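Local structure of excinuclease ABC, subunit A. (Deinococcus radiodurans, 2VF7) at residues C641-G646 and P663-H668; R596-N601 and Q645-V650; A629-F634 and N673-E678. The protein probably binds DNA and hydrolyses ATP as a zinc-containing ABC protein of the UvrA family, taking part in the recognition of damaged DNA. The protein carries 1 engineered substitution. All coordinates share one frame; numbering follows the deposited sequence. Where two conformers were deposited one is given.

Overall arrangement
All three contacts lie on one side of the chain's centre, around the second of its two zinc sites, and each is partly buried. Contacts 1 and 2, with centres about 9 Å apart, share Gln-645 and Gly-646 and both adjoin the hairpin of strands 649-652 and 660-663. Contact 3 is the farthest from the centre of the chain and encloses contact 1 in sequence. The chemistry changes with place: zinc-sulfur bonds in contact 1, with a histidine packed on its exposed side; a salt bridge, a carbonyl contact and proline packing in contact 2; an arginine-hydroxyl bond in contact 3. Arg-599 of contact 2 also reaches Phe-634 O of contact 3.

Contact 1: residues C641-G646 and P663-H668; sequences CEHCQG and PCPVCH. With ZN (zinc ion), chain G.
Cys-641 and Cys-644 face Cys-664 and Cys-667 across a zinc ion in a Cys4 site that ties together the loops on both sides of the antiparallel hairpin 649-652/660-663. Each segment supplies a CxxC pair. The zinc lies 2.5 Å from Cys-641 SG, 2.3 Å from Cys-644 SG, 2.4 Å from Cys-664 SG and 2.3 Å from Cys-667 SG. The two pairs use matching conformations: the first cysteine of each holds SG anti to its backbone N (chi1 173° in Cys-641), whereas the second places SG between N and the carbonyl carbon. The CB atoms of Cys-641 and Cys-667 also meet, 3.9 Å apart.

One flank of the site is covered by His-643. Val-666 CG2 sits over one face of its imidazole, 3.6 Å from the ring centroid and 18° off the normal, in a CH-pi contact offset toward the rim. Pro-665 crosses the histidine at about a right angle, its CG 3.4 Å from His-643 NE2. Cys-664 SG approaches the same ring obliquely from the metal side. Within the second loop, Val-666 N donates a nearly straight hydrogen bond (162°) to Cys-664 SG over 3.5 Å, so this sulfur has an amide as well as the metal. Nearby, Arg-671 bonds to Gly-646 O, and the backbone of Cys-641 also pairs with that of Arg-671.

No hydrogen bond crosses between the segments themselves, so the zinc is their chief link. Four sulfur ligands are consistent with a structural ion of the zinc-finger kind; if all are thiolates they would leave the centre with net negative charge, which the amide bonded to Cys-664 SG, and the hydrogen bonds that Cys-644 SG and Cys-667 SG form with flanking residues, would probably help to offset.

Contact 2: residues R596-N601 and Q645-V650; sequences RTPRSN and QGEGWV
Arg-599 bends its side chain around Glu-647 to reach both that carboxylate and the backbone of Gln-645. Its CG is anti to the carbonyl carbon, and the chain then folds twice, at chi2 (-130°) and at chi3 (94°). Glu-647 also starts with CG anti to its carbonyl carbon but runs extended beyond it, crossing the arginine at about a right angle. Glu-647 CG lies over one face of the guanidinium, and NH1 makes a salt bridge of 3.1 Å to OE2, with the carboxylate and guanidinium planes 75° apart. At the guanidinium edge, Arg-599 NH2 meets Gln-645 O at a modelled 2.4 Å, too short for its exact length to be trusted. Phe-634 O and Asn-635 OD1 accept further bonds from the same group.

The loop 596-601 follows strand 585-589, an outer strand of the mixed sheet that also carries the second P-loop, so the contact joins the ABC-type nucleotide-binding core to the hairpin that begins at Trp-649, whose flanking loops bind the zinc. The Trp-649 side chain is about 7 Å from a bound ADP.

Gly-646 has positive phi, and a CB there would come about 3.4 Å from Arg-599 NH2. A water donates to Glu-647 OE2 at 2.7 Å and also touches Thr-597 OG1. The ring of Pro-598 lies obliquely against this segment, with CD 3.6 Å from Glu-647 OE1 and CG 4.2 Å from Trp-649 CB; Tyr-661 of the partner strand touches both Pro-598 and Trp-649.

Contact 3: residues A629-F634 and N673-E678; sequences AGRFSF and NAETLE
Arg-631 turns the edge of its guanidinium to a threonine hydroxyl, while the nearby carboxylate of Glu-675 stands well out of the guanidinium plane. Arg-631 NE donates to Thr-676 OG1 at 3.0 Å, with the oxygen only 12° out of that plane. The chain gets there with CG anti to the backbone N and a single bend at chi2 (76°). Arg-631 NH2 adds a weak bond of 3.3 Å to Asn-673 OD1. Toward Glu-675 OE2 the salt bridge from NH2 is long, 3.9 Å, and rests on charge alone; that oxygen's hydrogen bond goes to Tyr-627 OH. Thr-676 OG1 also bonds to Gly-639 O. The other branch of this threonine, CG2, lies obliquely against the Phe-632 ring, 3.9 Å from CD1. An alanine in place of Arg-631 would probably leave Thr-676 OG1 without its NE donor and Glu-675 without this neighbouring positive charge. Asn-673 OD1 accepts from Thr-676 N at 3.0 Å, nearly in line with its own C=O, which makes an Asx motif at the start of a turn with helical backbone angles, close to the Cys4 zinc site.

Contact 1: residues C641-G646 and P663-H668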
loop_
_atom_site.group_PDB
_atom_site.type_symbol
_atom_site.label_atom_id
_atom_site.label_comp_id
_atom_site.label_asym_id
_atom_site.label_seq_id
_atom_site.Cartn_x
_atom_site.Cartn_y
_atom_site.Cartn_z
ATOM N N CYS A 641 27.735 16.091 -0.360
ATOM C CA CYS A 641 27.407 14.777 -0.878
ATOM C C CYS A 641 26.413 14.988 -2.001
ATOM O O CYS A 641 25.357 15.586 -1.807
ATOM C CB CYS A 641 26.804 13.919 0.223
ATOM S SG CYS A 641 26.183 12.360 -0.360
ATOM N N GLU A 642 26.761 14.526 -3.187
ATOM C CA GLU A 642 25.906 14.737 -4.340
ATOM C C GLU A 642 24.867 13.639 -4.519
ATOM O O GLU A 642 23.986 13.762 -5.372
ATOM C CB GLU A 642 26.728 14.915 -5.626
ATOM C CG GLU A 642 26.091 15.913 -6.594
ATOM C CD GLU A 642 26.002 17.302 -5.969
ATOM O OE1 GLU A 642 26.847 17.624 -5.107
ATOM O OE2 GLU A 642 25.093 18.072 -6.327
ATOM N N HIS A 643 24.964 12.576 -3.719
ATOM C CA HIS A 643 23.977 11.491 -3.767
ATOM C C HIS A 643 22.615 11.974 -3.243
ATOM O O HIS A 643 21.562 11.592 -3.763
ATOM C CB HIS A 643 24.484 10.276 -2.975
ATOM C CG HIS A 643 23.549 9.101 -2.981
ATOM N ND1 HIS A 643 23.686 8.046 -3.856
ATOM C CD2 HIS A 643 22.485 8.803 -2.197
ATOM C CE1 HIS A 643 22.739 7.156 -3.620
ATOM N NE2 HIS A 643 21.995 7.593 -2.620
ATOM N N CYS A 644 22.662 12.829 -2.220
ATOM C CA CYS A 644 21.475 13.436 -1.605
ATOM C C CYS A 644 21.464 14.927 -1.868
ATOM O O CYS A 644 20.600 15.622 -1.362
ATOM C CB CYS A 644 21.494 13.217 -0.101
ATOM S SG CYS A 644 23.023 13.847 0.609
ATOM N N GLN A 645 22.436 15.409 -2.643
ATOM C CA GLN A 645 22.566 16.827 -2.977
ATOM C C GLN A 645 22.685 17.695 -1.713
ATOM O O GLN A 645 22.176 18.819 -1.654
ATOM C CB GLN A 645 21.379 17.280 -3.836
ATOM C CG GLN A 645 21.459 16.926 -5.315
ATOM C CD GLN A 645 20.607 17.868 -6.180
ATOM O OE1 GLN A 645 19.923 18.764 -5.662
ATOM N NE2 GLN A 645 20.656 17.678 -7.492
ATOM N N GLY A 646 23.332 17.157 -0.685
ATOM C CA GLY A 646 23.556 17.913 0.546
ATOM C C GLY A 646 22.393 18.022 1.511
ATOM O O GLY A 646 22.474 18.788 2.477
ATOM N N PRO A 663 17.986 8.340 6.404
ATOM C CA PRO A 663 19.300 8.993 6.217
ATOM C C PRO A 663 19.946 8.552 4.902
ATOM O O PRO A 663 19.753 7.422 4.475
ATOM C CB PRO A 663 20.122 8.514 7.420
ATOM C CG PRO A 663 19.123 7.892 8.375
ATOM C CD PRO A 663 18.006 7.377 7.524
ATOM N N CYS A 664 20.672 9.452 4.252
ATOM C CA CYS A 664 21.356 9.139 3.008
ATOM C C CYS A 664 22.292 7.928 3.171
ATOM O O CYS A 664 23.070 7.875 4.112
ATOM C CB CYS A 664 22.133 10.363 2.540
ATOM S SG CYS A 664 23.120 10.098 1.081
ATOM N N PRO A 665 22.193 6.931 2.264
ATOM C CA PRO A 665 23.039 5.736 2.341
ATOM C C PRO A 665 24.542 5.991 2.154
ATOM O O PRO A 665 25.349 5.126 2.465
ATOM C CB PRO A 665 22.504 4.865 1.208
ATOM C CG PRO A 665 21.839 5.812 0.282
ATOM C CD PRO A 665 21.242 6.848 1.141
ATOM N N VAL A 666 24.911 7.178 1.683
ATOM C CA VAL A 666 26.305 7.487 1.347
ATOM C C VAL A 666 26.994 8.401 2.371
ATOM O O VAL A 666 28.140 8.188 2.722
ATOM C CB VAL A 666 26.402 8.124 -0.042
ATOM C CG1 VAL A 666 27.854 8.418 -0.404
ATOM C CG2 VAL A 666 25.785 7.222 -1.059
ATOM N N CYS A 667 26.316 9.429 2.850
ATOM C CA CYS A 667 26.934 10.279 3.857
ATOM C C CYS A 667 26.336 10.000 5.222
ATOM O O CYS A 667 26.889 10.419 6.241
ATOM C CB CYS A 667 26.827 11.754 3.483
ATOM S SG CYS A 667 25.163 12.377 3.497
ATOM N N HIS A 668 25.215 9.284 5.247
ATOM C CA HIS A 668 24.555 8.933 6.506
ATOM C C HIS A 668 24.064 10.140 7.291
ATOM O O HIS A 668 23.879 10.058 8.499
ATOM C CB HIS A 668 25.471 8.086 7.399
ATOM C CG HIS A 668 25.909 6.806 6.766
ATOM N ND1 HIS A 668 27.140 6.659 6.164
ATOM C CD2 HIS A 668 25.277 5.615 6.631
ATOM C CE1 HIS A 668 27.251 5.430 5.690
ATOM N NE2 HIS A 668 26.134 4.777 5.958
HETATM ZN ZN ZN G . 24.413 12.129 1.326
#

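Contact 2: residues R596-N601 and Q645-V650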
loop_
_atom_site.group_PDB
_atom_site.type_symbol
_atom_site.label_atom_id
_atom_site.label_comp_id
_atom_site.label_asym_id
_atom_site.label_seq_id
_atom_site.Cartn_x
_atom_site.Cartn_y
_atom_site.Cartn_z
ATOM N N ARG A 596 10.217 23.162 3.349
ATOM C CA ARG A 596 9.399 21.962 3.111
ATOM C C ARG A 596 10.193 20.649 2.981
ATOM O O ARG A 596 9.612 19.562 3.043
ATOM C CB ARG A 596 8.519 22.147 1.863
ATOM C CG ARG A 596 7.206 22.912 2.093
ATOM C CD ARG A 596 7.468 24.364 2.514
ATOM N NE ARG A 596 6.256 25.180 2.602
ATOM C CZ ARG A 596 6.159 26.307 3.310
ATOM N NH1 ARG A 596 7.204 26.747 4.007
ATOM N NH2 ARG A 596 5.010 26.985 3.326
ATOM N N THR A 597 11.512 20.769 2.782
ATOM C CA THR A 597 12.418 19.634 2.583
ATOM C C THR A 597 13.529 19.738 3.611
ATOM O O THR A 597 13.603 20.739 4.320
ATOM C CB THR A 597 13.024 19.611 1.164
ATOM O OG1 THR A 597 13.997 20.659 1.042
ATOM C CG2 THR A 597 11.940 19.772 0.097
ATOM N N PRO A 598 14.378 18.691 3.727
ATOM C CA PRO A 598 15.517 18.725 4.666
ATOM C C PRO A 598 16.738 19.604 4.300
ATOM O O PRO A 598 17.729 19.590 5.050
ATOM C CB PRO A 598 15.923 17.243 4.773
ATOM C CG PRO A 598 14.831 16.442 4.060
ATOM C CD PRO A 598 14.273 17.380 3.048
ATOM N N ARG A 599 16.695 20.339 3.178
ATOM C CA ARG A 599 17.719 21.362 2.878
ATOM C C ARG A 599 17.779 22.366 4.007
ATOM O O ARG A 599 18.857 22.809 4.402
ATOM C CB ARG A 599 17.313 22.249 1.717
ATOM C CG ARG A 599 17.391 21.704 0.389
ATOM C CD ARG A 599 18.143 22.675 -0.486
ATOM N NE ARG A 599 19.537 22.268 -0.497
ATOM C CZ ARG A 599 20.006 21.249 -1.204
ATOM N NH1 ARG A 599 19.204 20.533 -1.977
ATOM N NH2 ARG A 599 21.286 20.966 -1.139
ATOM N N SER A 600 16.585 22.785 4.441
ATOM C CA SER A 600 16.396 23.859 5.410
ATOM C C SER A 600 16.778 23.443 6.816
ATOM O O SER A 600 16.553 22.287 7.224
ATOM C CB SER A 600 14.949 24.318 5.412
ATOM O OG SER A 600 14.572 24.830 4.143
ATOM N N ASN A 601 17.349 24.404 7.545
ATOM C CA ASN A 601 17.667 24.246 8.952
ATOM C C ASN A 601 17.852 25.618 9.643
ATOM O O ASN A 601 17.878 26.656 8.974
ATOM C CB ASN A 601 18.858 23.274 9.127
ATOM C CG ASN A 601 20.086 23.648 8.284
ATOM O OD1 ASN A 601 20.780 22.776 7.782
ATOM N ND2 ASN A 601 20.357 24.931 8.143
ATOM N N GLN A 645 22.436 15.409 -2.643
ATOM C CA GLN A 645 22.566 16.827 -2.977
ATOM C C GLN A 645 22.685 17.695 -1.713
ATOM O O GLN A 645 22.176 18.819 -1.654
ATOM C CB GLN A 645 21.379 17.280 -3.836
ATOM C CG GLN A 645 21.459 16.926 -5.315
ATOM C CD GLN A 645 20.607 17.868 -6.180
ATOM O OE1 GLN A 645 19.923 18.764 -5.662
ATOM N NE2 GLN A 645 20.656 17.678 -7.492
ATOM N N GLY A 646 23.332 17.157 -0.685
ATOM C CA GLY A 646 23.556 17.913 0.546
ATOM C C GLY A 646 22.393 18.022 1.511
ATOM O O GLY A 646 22.474 18.788 2.477
ATOM N N GLU A 647 21.316 17.274 1.267
ATOM C CA GLU A 647 20.156 17.259 2.173
ATOM C C GLU A 647 20.330 16.315 3.360
ATOM O O GLU A 647 19.639 16.446 4.365
ATOM C CB GLU A 647 18.871 16.915 1.419
ATOM C CG GLU A 647 18.603 17.856 0.271
ATOM C CD GLU A 647 17.186 17.816 -0.245
ATOM O OE1 GLU A 647 16.405 16.924 0.170
ATOM O OE2 GLU A 647 16.854 18.698 -1.071
ATOM N N GLY A 648 21.256 15.371 3.240
ATOM C CA GLY A 648 21.607 14.454 4.323
ATOM C C GLY A 648 20.639 13.304 4.448
ATOM O O GLY A 648 20.946 12.291 5.069
ATOM N N TRP A 649 19.469 13.493 3.837
ATOM C CA TRP A 649 18.325 12.599 3.938
ATOM C C TRP A 649 17.711 12.298 2.579
ATOM O O TRP A 649 17.778 13.113 1.663
ATOM C CB TRP A 649 17.278 13.190 4.879
ATOM C CG TRP A 649 17.396 12.638 6.262
ATOM C CD1 TRP A 649 16.832 11.480 6.741
ATOM C CD2 TRP A 649 18.140 13.190 7.342
ATOM N NE1 TRP A 649 17.167 11.290 8.063
ATOM C CE2 TRP A 649 17.978 12.321 8.454
ATOM C CE3 TRP A 649 18.933 14.324 7.479
ATOM C CZ2 TRP A 649 18.568 12.561 9.673
ATOM C CZ3 TRP A 649 19.503 14.575 8.696
ATOM C CH2 TRP A 649 19.326 13.695 9.784
ATOM N N VAL A 650 17.127 11.112 2.456
ATOM C CA VAL A 650 16.560 10.652 1.192
ATOM C C VAL A 650 15.107 10.184 1.353
ATOM O O VAL A 650 14.760 9.521 2.337
ATOM C CB VAL A 650 17.454 9.559 0.534
ATOM C CG1 VAL A 650 17.206 8.159 1.150
ATOM C CG2 VAL A 650 17.251 9.540 -0.975
HETATM O O HOH W 1 15.340 20.745 -1.934
#

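Contact 3: residues A629-F634 and N673-E678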
loop_
_atom_site.group_PDB
_atom_site.type_symbol
_atom_site.label_atom_id
_atom_site.label_comp_id
_atom_site.label_asym_id
_atom_site.label_seq_id
_atom_site.Cartn_x
_atom_site.Cartn_y
_atom_site.Cartn_z
ATOM N N ALA A 629 34.845 29.253 0.745
ATOM C CA ALA A 629 33.745 29.026 1.674
ATOM C C ALA A 629 32.647 28.214 1.003
ATOM O O ALA A 629 31.872 27.536 1.679
ATOM C CB ALA A 629 33.200 30.356 2.183
ATOM N N GLY A 630 32.580 28.311 -0.321
ATOM C CA GLY A 630 31.659 27.530 -1.147
ATOM C C GLY A 630 31.776 26.019 -0.998
ATOM O O GLY A 630 30.775 25.325 -1.023
ATOM N N ARG A 631 32.983 25.503 -0.827
ATOM C CA ARG A 631 33.195 24.096 -0.494
ATOM C C ARG A 631 32.330 23.623 0.698
ATOM O O ARG A 631 32.060 22.446 0.840
ATOM C CB ARG A 631 34.683 23.880 -0.182
ATOM C CG ARG A 631 35.124 22.451 0.089
ATOM C CD ARG A 631 35.208 21.663 -1.215
ATOM N NE ARG A 631 35.293 20.222 -0.982
ATOM C CZ ARG A 631 35.785 19.355 -1.844
ATOM N NH1 ARG A 631 36.252 19.759 -3.022
ATOM N NH2 ARG A 631 35.829 18.075 -1.518
ATOM N N PHE A 632 31.917 24.548 1.565
ATOM C CA PHE A 632 31.313 24.169 2.836
ATOM C C PHE A 632 29.816 24.449 2.826
ATOM O O PHE A 632 29.141 24.334 3.847
ATOM C CB PHE A 632 32.058 24.816 4.023
ATOM C CG PHE A 632 33.539 24.488 4.065
ATOM C CD1 PHE A 632 33.994 23.314 4.658
ATOM C CD2 PHE A 632 34.471 25.345 3.496
ATOM C CE1 PHE A 632 35.368 22.989 4.674
ATOM C CE2 PHE A 632 35.855 25.029 3.504
ATOM C CZ PHE A 632 36.301 23.857 4.109
ATOM N N SER A 633 29.306 24.807 1.651
ATOM C CA SER A 633 27.884 24.912 1.427
ATOM C C SER A 633 27.332 23.536 1.050
ATOM O O SER A 633 27.980 22.773 0.330
ATOM C CB SER A 633 27.609 25.909 0.293
ATOM O OG SER A 633 26.244 26.312 0.273
ATOM N N PHE A 634 26.150 23.198 1.543
ATOM C CA PHE A 634 25.454 22.015 1.027
ATOM C C PHE A 634 24.390 22.447 0.024
ATOM O O PHE A 634 23.556 21.643 -0.356
ATOM C CB PHE A 634 24.839 21.181 2.159
ATOM C CG PHE A 634 23.986 21.975 3.102
ATOM C CD1 PHE A 634 22.652 22.241 2.800
ATOM C CD2 PHE A 634 24.517 22.475 4.283
ATOM C CE1 PHE A 634 21.884 22.999 3.644
ATOM C CE2 PHE A 634 23.751 23.233 5.132
ATOM C CZ PHE A 634 22.444 23.490 4.827
ATOM N N ASN A 673 30.852 15.260 1.317
ATOM C CA ASN A 673 31.767 14.175 0.949
ATOM C C ASN A 673 32.854 14.023 2.013
ATOM O O ASN A 673 32.931 14.843 2.923
ATOM C CB ASN A 673 32.302 14.276 -0.502
ATOM C CG ASN A 673 33.151 15.507 -0.748
ATOM O OD1 ASN A 673 33.874 15.971 0.129
ATOM N ND2 ASN A 673 33.085 16.029 -1.959
ATOM N N ALA A 674 33.646 12.957 1.925
ATOM C CA ALA A 674 34.614 12.595 2.957
ATOM C C ALA A 674 35.786 13.553 2.998
ATOM O O ALA A 674 36.373 13.783 4.046
ATOM C CB ALA A 674 35.122 11.176 2.725
ATOM N N GLU A 675 36.142 14.087 1.841
ATOM C CA GLU A 675 37.299 14.959 1.705
ATOM C C GLU A 675 37.042 16.323 2.347
ATOM O O GLU A 675 37.955 16.945 2.882
ATOM C CB GLU A 675 37.645 15.100 0.227
ATOM C CG GLU A 675 38.701 16.115 -0.075
ATOM C CD GLU A 675 38.968 16.217 -1.543
ATOM O OE1 GLU A 675 38.570 15.277 -2.273
ATOM O OE2 GLU A 675 39.588 17.224 -1.964
ATOM N N THR A 676 35.786 16.764 2.316
ATOM C CA THR A 676 35.380 18.013 2.966
ATOM C C THR A 676 35.418 17.893 4.499
ATOM O O THR A 676 35.649 18.878 5.190
ATOM C CB THR A 676 33.983 18.448 2.474
ATOM O OG1 THR A 676 33.948 18.405 1.041
ATOM C CG2 THR A 676 33.653 19.830 2.931
ATOM N N LEU A 677 35.239 16.677 5.022
ATOM C CA LEU A 677 35.096 16.469 6.471
ATOM C C LEU A 677 36.443 16.246 7.155
ATOM O O LEU A 677 36.528 16.168 8.392
ATOM C CB LEU A 677 34.142 15.294 6.776
ATOM C CG LEU A 677 32.705 15.313 6.241
ATOM C CD1 LEU A 677 32.169 13.887 6.152
ATOM C CD2 LEU A 677 31.808 16.156 7.108
ATOM N N GLU A 678 37.485 16.141 6.336
ATOM C CA GLU A 678 38.877 16.092 6.802
ATOM C C GLU A 678 39.392 17.439 7.313
ATOM O O GLU A 678 40.424 17.485 7.998
ATOM C CB GLU A 678 39.801 15.593 5.675
ATOM C CG GLU A 678 39.593 14.136 5.280
ATOM C CD GLU A 678 40.640 13.644 4.301
ATOM O OE1 GLU A 678 40.634 12.425 3.973
ATOM O OE2 GLU A 678 41.477 14.468 3.861
#